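Local coordinates for protein glucokinase (Thermus thermophilus, PDB 3VOV) that phosphorylates glucose and probably other hexoses at the expense of ATP, as a zinc-containing sugar kinase of the ROK family, at residues T11-G16 / P30-G35. Residues are numbered along the deposited sequence; the frame is centred on the assembly and turned at random.
Sequences TKIAAG and PTPKEG
Lys12 and Pro30 lie side by side as an antiparallel non-hydrogen-bonded pair, their CA atoms 4.4 Å apart and their side chains diverging, at the end of the 12-18/27-30 strand pair. Strand 27-30 is the outermost on its side of the five-stranded mixed sheet within this chain, with 12-18 next to it, in an actin-like ATPase domain, the fold to which ROK sugar kinases belong. How such an edge strand gives way to a loop is well illustrated here. One last backbone bond, from Thr31 N to Thr11 O, is short at 2.8 Å and nearly straight (173°). The same oxygen receives a CA-H...O contact from Pro30 CA at 3.6 Å. Beyond Thr31 the chain runs through Pro32 toward helix 36-54, with Gly35 at its N-cap position.

Thr31 buries the largest area of any residue here. Its OG1, placed beside its own backbone N and anti to the carbonyl carbon (chi1 -55°), lies against the Lys12 main chain, 3.1 Å from Lys12 C, yet makes no hydrogen bond there; its bond goes to Gly9 O, tying the start of this loop to the turn between strands 3-8 and 12-18. Ile13 crosses Thr31 at about a right angle, its CG1 3.7 Å from Thr31 OG1. Both Ile13 and Pro32 also touch Ala42 of helix 36-54, which covers this face of the sheet. On the exposed side, the bent Lys12 chain lays CD 3.9 Å from Pro30 CA. Ile13 CD1 meets Pro32 CD at 4.1 Å, these two side chains likewise crossing nearly perpendicularly.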
ATOM      1  N   THR B  11      28.287  17.186 -17.924  1.00 31.79           N
ATOM      2  CA  THR B  11      28.557  17.788 -19.236  1.00 32.33           C
ATOM      3  C   THR B  11      29.446  19.032 -19.109  1.00 30.82           C
ATOM      4  O   THR B  11      30.440  19.175 -19.838  1.00 31.18           O
ATOM      5  CB  THR B  11      27.229  18.265 -19.865  1.00 32.68           C
ATOM      6  OG1 THR B  11      26.274  17.210 -19.819  1.00 37.98           O
ATOM      7  CG2 THR B  11      27.396  18.773 -21.320  1.00 34.98           C
ATOM      8  N   LYS B  12      29.057  19.927 -18.193  1.00 28.18           N
ATOM      9  CA  LYS B  12      29.637  21.271 -18.045  1.00 27.10           C
ATOM     10  C   LYS B  12      30.055  21.615 -16.613  1.00 24.88           C
ATOM     11  O   LYS B  12      29.452  21.162 -15.632  1.00 23.89           O
ATOM     12  CB  LYS B  12      28.611  22.318 -18.489  1.00 27.29           C
ATOM     13  CG  LYS B  12      28.209  22.208 -19.981  1.00 32.02           C
ATOM     14  CD  LYS B  12      29.396  22.631 -20.865  1.00 37.17           C
ATOM     15  CE  LYS B  12      29.056  22.743 -22.364  1.00 42.13           C
ATOM     16  NZ  LYS B  12      27.630  23.089 -22.550  1.00 45.48           N
ATOM     17  N   ILE B  13      31.083  22.447 -16.512  1.00 23.07           N
ATOM     18  CA  ILE B  13      31.428  23.128 -15.267  1.00 21.46           C
ATOM     19  C   ILE B  13      30.988  24.592 -15.409  1.00 21.76           C
ATOM     20  O   ILE B  13      31.321  25.241 -16.403  1.00 20.36           O
ATOM     21  CB  ILE B  13      32.966  23.124 -15.071  1.00 21.43           C
ATOM     22  CG1 ILE B  13      33.441  21.682 -14.812  1.00 19.26           C
ATOM     23  CG2 ILE B  13      33.381  24.165 -14.007  1.00 18.53           C
ATOM     24  CD1 ILE B  13      34.911  21.464 -14.892  1.00 23.61           C
ATOM     25  N   ALA B  14      30.253  25.095 -14.408  1.00 20.86           N
ATOM     26  CA  ALA B  14      29.944  26.511 -14.291  1.00 20.66           C
ATOM     27  C   ALA B  14      30.721  27.169 -13.153  1.00 20.46           C
ATOM     28  O   ALA B  14      30.937  26.557 -12.076  1.00 19.10           O
ATOM     29  CB  ALA B  14      28.433  26.712 -14.104  1.00 21.41           C
ATOM     30  N   ALA B  15      31.150  28.412 -13.375  1.00 18.84           N
ATOM     31  CA  ALA B  15      31.877  29.144 -12.372  1.00 18.51           C
ATOM     32  C   ALA B  15      31.425  30.609 -12.321  1.00 19.54           C
ATOM     33  O   ALA B  15      31.038  31.163 -13.351  1.00 20.22           O
ATOM     34  CB  ALA B  15      33.417  29.053 -12.655  1.00 18.56           C
ATOM     35  N   GLY B  16      31.466  31.231 -11.155  1.00 18.77           N
ATOM     36  CA  GLY B  16      31.242  32.672 -11.129  1.00 19.83           C
ATOM     37  C   GLY B  16      31.616  33.237  -9.804  1.00 20.35           C
ATOM     38  O   GLY B  16      31.483  32.545  -8.791  1.00 19.63           O
ATOM     39  N   PRO B  30      33.438  22.816 -20.790  1.00 29.14           N
ATOM     40  CA  PRO B  30      33.072  21.381 -20.773  1.00 29.01           C
ATOM     41  C   PRO B  30      33.712  20.643 -19.582  1.00 29.13           C
ATOM     42  O   PRO B  30      34.813  21.006 -19.155  1.00 27.85           O
ATOM     43  CB  PRO B  30      33.629  20.860 -22.120  1.00 29.74           C
ATOM     44  CG  PRO B  30      33.782  22.147 -22.992  1.00 29.83           C
ATOM     45  CD  PRO B  30      34.278  23.159 -21.960  1.00 28.90           C
ATOM     46  N   THR B  31      33.044  19.615 -19.058  1.00 28.63           N
ATOM     47  CA  THR B  31      33.660  18.808 -18.004  1.00 29.17           C
ATOM     48  C   THR B  31      34.599  17.767 -18.635  1.00 29.48           C
ATOM     49  O   THR B  31      34.147  16.970 -19.440  1.00 30.09           O
ATOM     50  CB  THR B  31      32.593  18.067 -17.176  1.00 28.86           C
ATOM     51  OG1 THR B  31      31.638  19.006 -16.663  1.00 27.33           O
ATOM     52  CG2 THR B  31      33.234  17.273 -16.048  1.00 29.08           C
ATOM     53  N   PRO B  32      35.902  17.761 -18.282  1.00 30.07           N
ATOM     54  CA  PRO B  32      36.823  16.782 -18.905  1.00 30.64           C
ATOM     55  C   PRO B  32      36.425  15.320 -18.783  1.00 31.18           C
ATOM     56  O   PRO B  32      35.728  14.955 -17.849  1.00 31.36           O
ATOM     57  CB  PRO B  32      38.141  17.033 -18.184  1.00 29.55           C
ATOM     58  CG  PRO B  32      38.070  18.484 -17.819  1.00 30.02           C
ATOM     59  CD  PRO B  32      36.639  18.724 -17.437  1.00 30.59           C
ATOM     60  N   LYS B  33      36.869  14.500 -19.742  1.00 32.04           N
ATOM     61  CA  LYS B  33      36.668  13.042 -19.695  1.00 32.63           C
ATOM     62  C   LYS B  33      37.893  12.322 -19.150  1.00 32.12           C
ATOM     63  O   LYS B  33      37.855  11.134 -18.844  1.00 31.96           O
ATOM     64  CB  LYS B  33      36.413  12.508 -21.099  1.00 33.78           C
ATOM     65  CG  LYS B  33      34.946  12.201 -21.380  1.00 35.73           C
ATOM     66  CD  LYS B  33      34.378  13.175 -22.298  1.00 38.50           C
ATOM     67  CE  LYS B  33      32.944  12.833 -22.522  1.00 39.37           C
ATOM     68  NZ  LYS B  33      32.251  14.138 -22.463  1.00 41.15           N
ATOM     69  N   GLU B  34      38.964  13.076 -19.007  1.00 31.64           N
ATOM     70  CA  GLU B  34      40.263  12.519 -18.752  1.00 32.49           C
ATOM     71  C   GLU B  34      40.536  12.222 -17.284  1.00 32.72           C
ATOM     72  O   GLU B  34      41.669  11.869 -16.937  1.00 33.35           O
ATOM     73  CB  GLU B  34      41.320  13.453 -19.323  1.00 33.87           C
ATOM     74  CG  GLU B  34      41.235  13.568 -20.844  1.00 36.18           C
ATOM     75  CD  GLU B  34      40.496  14.802 -21.315  1.00 42.92           C
ATOM     76  OE1 GLU B  34      39.808  15.482 -20.512  1.00 42.72           O
ATOM     77  OE2 GLU B  34      40.606  15.099 -22.519  1.00 44.92           O
ATOM     78  N   GLY B  35      39.514  12.323 -16.424  1.00 31.19           N
ATOM     79  CA  GLY B  35      39.656  11.838 -15.043  1.00 29.79           C
ATOM     80  C   GLY B  35      39.823  12.951 -14.029  1.00 28.32           C
ATOM     81  O   GLY B  35      39.880  14.115 -14.391  1.00 27.20           O
TER